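Local coordinates for protein blood group a-and b-cleaving endo-beta-galactosidase (Streptococcus pneumoniae, PDB 2YGL) that forms the tandem CBM51 modules of a family 98 endo-beta-galactosidase that cleaves blood group A and B antigens, and probably binds such carbohydrates, at residues A[175-180]-A[184-189]; A[228-233]-A[237-242]; A[59-64]-A[71-76]. All coordinates share one frame; numbering follows the deposited sequence.

Contact 1 of 3, residues A[175-180]-A[184-189]; sequences QTITPD and KGINGG
Lys184 and Asp180 face each other across one turn of the short helix 179-184, and Lys184 N donates a hydrogen bond to Asp180 O at 2.9 Å. This is the bond between residues four apart that defines an alpha helix, but here it is somewhat bent, with 145° at the hydrogen and the donor tilted from the carbonyl plane. The Lys184 side chain touches this same carbonyl at its root: CB lies 3.5 Å from Asp180 O. From there it departs, because CG stands anti to the backbone N (chi1 -173°) and the chain bends at chi2 and chi3. CG, CD and CE therefore pass clear of residues 175-180, and NZ ends well away from Asp180 O.

The helix is bounded at both ends. Thr178 is its N-cap, with OG1 hydrogen-bonded to Leu181 N, and Gly185 is the first residue to leave helical geometry, at positive phi (116°). In chain order the short helix lies between strand 160-171, the last of the first module, and strand 189-191 at the start of the second. Beyond it the chain reverses through a type II beta turn from Ile186 to Gly189, closed by Gly189 N to Ile186 O.

The apolar part of the contact is made by two methyl ends: CD1 of Ile177 approaches CD1 of Ile186 to 4.3 Å. Ile177 also rests on Ile266 and Tyr268 of strand 262-271 and on Leu316 of strand 315-320, while Ile186 reaches Leu181 of the helix.

Contact 2 of 3, residues A[228-233]-A[237-242]; sequences IKLLID and VEFNKG
Strands 228-232 and 237-239 run antiparallel with their directions 142° apart, and Leu230 and Val237 form a hydrogen-bonded pair closed by Leu230 N to Val237 O (3.0 Å) and Val237 N to Leu230 O (2.8 Å). Farther from the hairpin turn, Phe239 N donates to Ile228 O at 2.7 Å, and a water bridges Ile228 N, from which it accepts, and Phe239 O, to which it donates.

The side chains divide between two faces. On one, Ile228, Leu230, Val237 and Phe239 are gathered, joined by Ile232. Ile232 CD1 comes to the edge of the Phe239 ring, 4.2 Å from CZ, while Leu230 CD1 approaches CE1 obliquely. Ile232 CG1 also packs 3.9 Å from Val237 CG2, the two side chains crossing at about a right angle. At the far end Ile228 CD1 lies 3.6 Å from Gly242 C, against bare backbone. Pro179 of helix 179-184 covers Ile232, Val237 and Phe239.

The opposite face carries Lys229 and Glu238, which touch through their aliphatic parts, Lys229 CE to Glu238 CG at 3.6 Å. NZ of Lys229 stays 4.5 Å from OE2 of Glu238, so their attraction is probably a modest, screened one, and the backbone bonds and the apolar face probably contribute more to this contact.

Contact 3 of 3, residues A[59-64]-A[71-76]; sequences KGIGTV and ISYDIS
Ile61 and Ile71 meet in the core of the beta-sandwich of the first carbohydrate-binding module, each reaching in from one of its two sheets. Strand 60-64 belongs to one antiparallel sheet and strand 71-74 to the other; their axes stay 10.8 Å apart, so no backbone bond joins them and the contact is made by side chains alone.

Ile71 CD1 occupies the middle. It lies 3.7 Å from Ile61 CG2, the two isoleucines sliding past one another in opposite directions, and 3.9 Å from Thr63 CB, the Thr63 and Ile71 side chains reaching toward each other tip to tip. In Thr63 the hydroxyl stands opposite the backbone N (chi1 -169°), which puts CG2 between the backbone N and the carbonyl carbon; OG1 is hydrogen-bonded to Ser69 OG in the chain leading into Ile71. Tyr73, two residues on from Ile71 along the same strand, approaches Ile61 head-on, its OH 3.4 Å from Ile61 CD1 and 3.8 Å from Ile61 CG1. Ile61 also rests on Val28, and Ile71 on Ala17 of strand 16-17, while Tyr73 packs on Ile146 of strand 145-151.

Where the strand ends, at Asp74, the chain makes an Asx turn: Asp74 OD1 accepts from Ser76 N at 3.0 Å, met from above the carboxylate plane, and from Ser76 OG at 2.8 Å through its syn lone pair. Two donors from one residue thus grip a single oxygen. At the other end of the contact the side chain of Thr63 is about 12 Å from the bound calcium ion.

All four touching residues are buried and no hydrogen bond forms between residues 59-64 and 71-76, so apolar packing probably dominates, with the bond from the buried Thr63 hydroxyl to Ser69, on the strand of the facing sheet, as a polar link between the same two strands.

From the N terminus, contact 3 comes first: it closes the loop between strands 60-64 and 69-74 and brings together the two sheets of the first module. The chain then runs through strand 160-171 to contact 1, where a few residues wind up the short helix 179-184 ahead of strand 189-191. Contact 2 follows in the second module, closing the hairpin 228-232/235-239. The three are in series, and none nests in or crosses another. Contacts 1 and 2 do meet in space, since Pro179 packs against Ile232, Val237 and Phe239 and docks the helix on the hairpin. Contact 3 is remote, its centre about 45 Å from that of contact 2.

Contact 1 of 3, residues A[175-180]-A[184-189]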
loop_
_atom_site.group_PDB
_atom_site.type_symbol
_atom_site.label_atom_id
_atom_site.label_comp_id
_atom_site.label_asym_id
_atom_site.label_seq_id
_atom_site.Cartn_x
_atom_site.Cartn_y
_atom_site.Cartn_z
ATOM N N GLN A 175 2.798 5.199 3.401
ATOM C CA GLN A 175 2.688 4.510 4.684
ATOM C C GLN A 175 1.366 4.876 5.359
ATOM O O GLN A 175 0.722 5.860 4.980
ATOM C CB GLN A 175 3.868 4.877 5.596
ATOM C CG GLN A 175 5.242 4.472 5.063
ATOM C CD GLN A 175 5.524 2.984 5.209
ATOM O OE1 GLN A 175 5.491 2.236 4.231
ATOM N NE2 GLN A 175 5.799 2.548 6.435
ATOM N N THR A 176 0.959 4.071 6.340
ATOM C CA THR A 176 -0.213 4.369 7.162
ATOM C C THR A 176 -0.079 5.783 7.740
ATOM O O THR A 176 0.960 6.135 8.306
ATOM C CB THR A 176 -0.378 3.331 8.298
ATOM O OG1 THR A 176 -0.368 2.010 7.741
ATOM C CG2 THR A 176 -1.683 3.547 9.059
ATOM N N ILE A 177 -1.125 6.589 7.569
ATOM C CA ILE A 177 -1.098 7.993 7.983
ATOM C C ILE A 177 -1.068 8.121 9.506
ATOM O O ILE A 177 -1.911 7.559 10.202
ATOM C CB ILE A 177 -2.300 8.799 7.404
ATOM C CG1 ILE A 177 -2.478 8.547 5.894
ATOM C CG2 ILE A 177 -2.163 10.297 7.725
ATOM C CD1 ILE A 177 -1.308 8.979 5.005
ATOM N N THR A 178 -0.068 8.844 10.003
ATOM C CA THR A 178 0.054 9.171 11.424
ATOM C C THR A 178 0.438 10.651 11.554
ATOM O O THR A 178 0.914 11.249 10.585
ATOM C CB THR A 178 1.133 8.311 12.133
ATOM O OG1 THR A 178 2.430 8.643 11.622
ATOM C CG2 THR A 178 0.872 6.817 11.949
ATOM N N PRO A 179 0.227 11.252 12.745
ATOM C CA PRO A 179 0.751 12.600 12.959
ATOM C C PRO A 179 2.250 12.687 12.668
ATOM O O PRO A 179 2.690 13.632 12.008
ATOM C CB PRO A 179 0.457 12.851 14.437
ATOM C CG PRO A 179 -0.790 12.080 14.684
ATOM C CD PRO A 179 -0.668 10.836 13.843
ATOM N N ASP A 180 3.015 11.697 13.135
ATOM C CA ASP A 180 4.453 11.599 12.854
ATOM C C ASP A 180 4.784 11.671 11.363
ATOM O O ASP A 180 5.699 12.393 10.961
ATOM C CB ASP A 180 5.037 10.306 13.440
ATOM C CG ASP A 180 5.412 10.441 14.902
ATOM O OD1 ASP A 180 5.635 11.580 15.366
ATOM O OD2 ASP A 180 5.497 9.399 15.587
ATOM N N LYS A 184 6.878 14.536 9.472
ATOM C CA LYS A 184 8.125 14.266 8.752
ATOM C C LYS A 184 8.007 14.689 7.290
ATOM O O LYS A 184 8.931 15.286 6.733
ATOM C CB LYS A 184 8.501 12.783 8.840
ATOM C CG LYS A 184 9.879 12.460 8.246
ATOM C CD LYS A 184 9.941 11.057 7.659
ATOM C CE LYS A 184 10.185 10.000 8.727
ATOM N NZ LYS A 184 10.295 8.641 8.125
ATOM N N GLY A 185 6.864 14.377 6.679
ATOM C CA GLY A 185 6.632 14.660 5.266
ATOM C C GLY A 185 6.441 13.399 4.445
ATOM O O GLY A 185 6.956 12.338 4.794
ATOM N N ILE A 186 5.684 13.518 3.358
ATOM C CA ILE A 186 5.480 12.420 2.417
ATOM C C ILE A 186 5.998 12.852 1.046
ATOM O O ILE A 186 5.694 13.955 0.583
ATOM C CB ILE A 186 3.977 12.022 2.300
ATOM C CG1 ILE A 186 3.368 11.748 3.681
ATOM C CG2 ILE A 186 3.798 10.809 1.374
ATOM C CD1 ILE A 186 1.855 11.583 3.678
ATOM N N ASN A 187 6.789 11.988 0.411
ATOM C CA ASN A 187 7.235 12.210 -0.968
ATOM C C ASN A 187 6.043 12.387 -1.899
ATOM O O ASN A 187 5.158 11.533 -1.953
ATOM C CB ASN A 187 8.104 11.046 -1.461
ATOM C CG ASN A 187 9.496 11.043 -0.852
ATOM O OD1 ASN A 187 9.908 11.993 -0.174
ATOM N ND2 ASN A 187 10.239 9.969 -1.098
ATOM N N GLY A 188 6.020 13.507 -2.613
ATOM C CA GLY A 188 4.921 13.824 -3.526
ATOM C C GLY A 188 3.777 14.562 -2.855
ATOM O O GLY A 188 2.792 14.921 -3.509
ATOM N N GLY A 189 3.903 14.780 -1.548
ATOM C CA GLY A 189 2.923 15.550 -0.789
ATOM C C GLY A 189 3.285 17.021 -0.772
ATOM O O GLY A 189 4.437 17.381 -0.520
#

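Contact 2 of 3, residues A[228-233]-A[237-242]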
loop_
_atom_site.group_PDB
_atom_site.type_symbol
_atom_site.label_atom_id
_atom_site.label_comp_id
_atom_site.label_asym_id
_atom_site.label_seq_id
_atom_site.Cartn_x
_atom_site.Cartn_y
_atom_site.Cartn_z
ATOM N N ILE A 228 0.281 24.443 15.577
ATOM C CA ILE A 228 -1.034 23.820 15.697
ATOM C C ILE A 228 -0.940 22.613 16.635
ATOM O O ILE A 228 0.000 21.823 16.546
ATOM C CB ILE A 228 -1.579 23.415 14.300
ATOM C CG1 ILE A 228 -2.095 24.655 13.561
ATOM C CG2 ILE A 228 -2.666 22.340 14.408
ATOM C CD1 ILE A 228 -2.195 24.491 12.057
ATOM N N LYS A 229 -1.900 22.498 17.548
ATOM C CA LYS A 229 -1.902 21.423 18.533
ATOM C C LYS A 229 -3.293 20.810 18.647
ATOM O O LYS A 229 -4.287 21.525 18.779
ATOM C CB LYS A 229 -1.424 21.945 19.895
ATOM C CG LYS A 229 -0.964 20.861 20.869
ATOM C CD LYS A 229 -0.646 21.431 22.258
ATOM C CE LYS A 229 0.658 22.225 22.271
ATOM N NZ LYS A 229 0.920 22.865 23.596
ATOM N N LEU A 230 -3.347 19.483 18.591
ATOM C CA LEU A 230 -4.604 18.743 18.617
ATOM C C LEU A 230 -4.566 17.566 19.589
ATOM O O LEU A 230 -3.491 17.137 20.012
ATOM C CB LEU A 230 -4.934 18.232 17.208
ATOM C CG LEU A 230 -5.477 19.255 16.206
ATOM C CD1 LEU A 230 -5.437 18.704 14.789
ATOM C CD2 LEU A 230 -6.890 19.647 16.594
ATOM N N LEU A 231 -5.744 17.062 19.951
ATOM C CA LEU A 231 -5.855 15.796 20.668
ATOM C C LEU A 231 -5.878 14.657 19.664
ATOM O O LEU A 231 -6.769 14.587 18.814
ATOM C CB LEU A 231 -7.128 15.739 21.519
ATOM C CG LEU A 231 -7.131 16.216 22.972
ATOM C CD1 LEU A 231 -8.499 15.945 23.585
ATOM C CD2 LEU A 231 -6.037 15.543 23.803
ATOM N N ILE A 232 -4.878 13.785 19.751
ATOM C CA ILE A 232 -4.845 12.560 18.963
ATOM C C ILE A 232 -4.880 11.397 19.951
ATOM O O ILE A 232 -3.959 11.232 20.757
ATOM C CB ILE A 232 -3.580 12.461 18.061
ATOM C CG1 ILE A 232 -3.354 13.750 17.245
ATOM C CG2 ILE A 232 -3.648 11.215 17.164
ATOM C CD1 ILE A 232 -4.361 14.015 16.120
ATOM N N ASP A 233 -5.959 10.616 19.891
ATOM C CA ASP A 233 -6.198 9.497 20.816
ATOM C C ASP A 233 -6.025 9.908 22.283
ATOM O O ASP A 233 -5.345 9.226 23.055
ATOM C CB ASP A 233 -5.305 8.293 20.468
ATOM C CG ASP A 233 -5.645 7.678 19.117
ATOM O OD1 ASP A 233 -6.827 7.342 18.884
ATOM O OD2 ASP A 233 -4.722 7.517 18.290
ATOM N N VAL A 237 -0.824 16.599 20.607
ATOM C CA VAL A 237 0.217 16.463 19.587
ATOM C C VAL A 237 0.321 17.745 18.757
ATOM O O VAL A 237 -0.687 18.251 18.250
ATOM C CB VAL A 237 -0.052 15.251 18.643
ATOM C CG1 VAL A 237 1.053 15.113 17.594
ATOM C CG2 VAL A 237 -0.181 13.956 19.437
ATOM N N GLU A 238 1.542 18.262 18.628
ATOM C CA GLU A 238 1.809 19.435 17.797
ATOM C C GLU A 238 2.035 19.054 16.339
ATOM O O GLU A 238 2.600 17.999 16.044
ATOM C CB GLU A 238 3.027 20.201 18.306
ATOM C CG GLU A 238 2.789 20.982 19.582
ATOM C CD GLU A 238 3.959 21.871 19.939
ATOM O OE1 GLU A 238 5.097 21.357 20.016
ATOM O OE2 GLU A 238 3.742 23.083 20.146
ATOM N N PHE A 239 1.598 19.926 15.434
ATOM C CA PHE A 239 1.817 19.741 14.006
ATOM C C PHE A 239 2.739 20.825 13.462
ATOM O O PHE A 239 2.555 22.008 13.747
ATOM C CB PHE A 239 0.485 19.737 13.248
ATOM C CG PHE A 239 -0.282 18.452 13.375
ATOM C CD1 PHE A 239 -1.113 18.222 14.468
ATOM C CD2 PHE A 239 -0.168 17.465 12.404
ATOM C CE1 PHE A 239 -1.820 17.027 14.590
ATOM C CE2 PHE A 239 -0.870 16.271 12.514
ATOM C CZ PHE A 239 -1.699 16.050 13.610
ATOM N N ASN A 240 3.742 20.408 12.692
ATOM C CA ASN A 240 4.671 21.332 12.048
ATOM C C ASN A 240 3.977 22.190 10.997
ATOM O O ASN A 240 4.298 23.365 10.833
ATOM C CB ASN A 240 5.832 20.573 11.394
ATOM C CG ASN A 240 6.728 19.863 12.402
ATOM O OD1 ASN A 240 6.895 20.312 13.540
ATOM N ND2 ASN A 240 7.324 18.753 11.977
ATOM N N LYS A 241 3.029 21.588 10.283
ATOM C CA LYS A 241 2.355 22.255 9.175
ATOM C C LYS A 241 0.839 22.172 9.314
ATOM O O LYS A 241 0.315 21.243 9.929
ATOM C CB LYS A 241 2.779 21.638 7.831
ATOM C CG LYS A 241 4.289 21.585 7.571
ATOM C CD LYS A 241 4.879 22.959 7.268
ATOM C CE LYS A 241 4.543 23.431 5.864
ATOM N NZ LYS A 241 5.011 24.823 5.662
ATOM N N GLY A 242 0.142 23.143 8.727
ATOM C CA GLY A 242 -1.316 23.126 8.699
ATOM C C GLY A 242 -1.970 24.480 8.503
ATOM O O GLY A 242 -1.301 25.464 8.199
HETATM O O HOH W 1 1.514 24.232 12.834
#

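Contact 3 of 3, residues A[59-64]-A[71-76]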
loop_
_atom_site.group_PDB
_atom_site.type_symbol
_atom_site.label_atom_id
_atom_site.label_comp_id
_atom_site.label_asym_id
_atom_site.label_seq_id
_atom_site.Cartn_x
_atom_site.Cartn_y
_atom_site.Cartn_z
ATOM N N LYS A 59 17.092 -14.743 -11.940
ATOM C CA LYS A 59 16.427 -14.978 -10.656
ATOM C C LYS A 59 15.455 -16.153 -10.705
ATOM O O LYS A 59 14.864 -16.440 -11.748
ATOM C CB LYS A 59 15.684 -13.719 -10.192
ATOM C CG LYS A 59 16.514 -12.422 -10.189
ATOM C CD LYS A 59 17.638 -12.440 -9.149
ATOM C CE LYS A 59 17.109 -12.275 -7.733
ATOM N NZ LYS A 59 18.177 -12.489 -6.719
ATOM N N GLY A 60 15.289 -16.824 -9.566
ATOM C CA GLY A 60 14.325 -17.913 -9.450
ATOM C C GLY A 60 14.615 -18.896 -8.335
ATOM O O GLY A 60 15.566 -18.729 -7.567
ATOM N N ILE A 61 13.767 -19.921 -8.250
ATOM C CA ILE A 61 13.900 -20.994 -7.270
ATOM C C ILE A 61 14.000 -22.332 -8.004
ATOM O O ILE A 61 13.173 -22.637 -8.867
ATOM C CB ILE A 61 12.695 -21.015 -6.279
ATOM C CG1 ILE A 61 12.569 -19.687 -5.510
ATOM C CG2 ILE A 61 12.785 -22.194 -5.322
ATOM C CD1 ILE A 61 13.749 -19.337 -4.599
ATOM N N GLY A 62 15.015 -23.118 -7.658
ATOM C CA GLY A 62 15.235 -24.431 -8.265
ATOM C C GLY A 62 15.080 -25.563 -7.268
ATOM O O GLY A 62 15.771 -25.605 -6.250
ATOM N N THR A 63 14.167 -26.484 -7.566
ATOM C CA THR A 63 13.883 -27.612 -6.680
ATOM C C THR A 63 13.824 -28.942 -7.438
ATOM O O THR A 63 13.927 -28.974 -8.669
ATOM C CB THR A 63 12.564 -27.387 -5.881
ATOM O OG1 THR A 63 12.445 -28.373 -4.850
ATOM C CG2 THR A 63 11.332 -27.449 -6.799
ATOM N N VAL A 64 13.680 -30.029 -6.685
ATOM C CA VAL A 64 13.299 -31.323 -7.236
ATOM C C VAL A 64 11.905 -31.659 -6.695
ATOM O O VAL A 64 11.660 -31.565 -5.489
ATOM C CB VAL A 64 14.314 -32.438 -6.868
ATOM C CG1 VAL A 64 13.783 -33.816 -7.259
ATOM C CG2 VAL A 64 15.651 -32.182 -7.543
ATOM N N ILE A 71 7.722 -25.311 -1.061
ATOM C CA ILE A 71 8.498 -24.150 -0.628
ATOM C C ILE A 71 7.526 -23.025 -0.257
ATOM O O ILE A 71 6.777 -22.526 -1.107
ATOM C CB ILE A 71 9.505 -23.690 -1.711
ATOM C CG1 ILE A 71 10.377 -24.866 -2.161
ATOM C CG2 ILE A 71 10.385 -22.560 -1.178
ATOM C CD1 ILE A 71 10.757 -24.841 -3.619
ATOM N N SER A 72 7.535 -22.647 1.019
ATOM C CA SER A 72 6.572 -21.686 1.557
ATOM C C SER A 72 7.228 -20.398 2.037
ATOM O O SER A 72 8.361 -20.413 2.531
ATOM C CB SER A 72 5.784 -22.311 2.709
ATOM O OG SER A 72 5.085 -23.463 2.275
ATOM N N TYR A 73 6.499 -19.292 1.897
ATOM C CA TYR A 73 6.957 -17.982 2.354
ATOM C C TYR A 73 5.884 -17.289 3.189
ATOM O O TYR A 73 4.694 -17.331 2.853
ATOM C CB TYR A 73 7.333 -17.093 1.165
ATOM C CG TYR A 73 8.512 -17.592 0.356
ATOM C CD1 TYR A 73 8.339 -18.534 -0.658
ATOM C CD2 TYR A 73 9.800 -17.114 0.599
ATOM C CE1 TYR A 73 9.413 -18.997 -1.402
ATOM C CE2 TYR A 73 10.887 -17.568 -0.144
ATOM C CZ TYR A 73 10.684 -18.513 -1.143
ATOM O OH TYR A 73 11.746 -18.973 -1.885
ATOM N N ASP A 74 6.319 -16.655 4.275
ATOM C CA ASP A 74 5.437 -15.850 5.110
ATOM C C ASP A 74 5.304 -14.466 4.493
ATOM O O ASP A 74 6.280 -13.722 4.398
ATOM C CB ASP A 74 5.974 -15.758 6.546
ATOM C CG ASP A 74 5.092 -14.908 7.463
ATOM O OD1 ASP A 74 3.932 -14.601 7.104
ATOM O OD2 ASP A 74 5.567 -14.547 8.560
ATOM N N ILE A 75 4.092 -14.136 4.064
ATOM C CA ILE A 75 3.822 -12.838 3.450
ATOM C C ILE A 75 2.840 -11.992 4.278
ATOM O O ILE A 75 2.208 -11.070 3.751
ATOM C CB ILE A 75 3.354 -12.977 1.967
ATOM C CG1 ILE A 75 2.098 -13.856 1.858
ATOM C CG2 ILE A 75 4.494 -13.525 1.103
ATOM C CD1 ILE A 75 1.363 -13.747 0.532
ATOM N N SER A 76 2.739 -12.307 5.571
ATOM C CA SER A 76 1.848 -11.595 6.500
ATOM C C SER A 76 2.155 -10.103 6.569
ATOM O O SER A 76 3.311 -9.714 6.729
ATOM C CB SER A 76 1.938 -12.192 7.907
ATOM O OG SER A 76 1.500 -13.536 7.921
#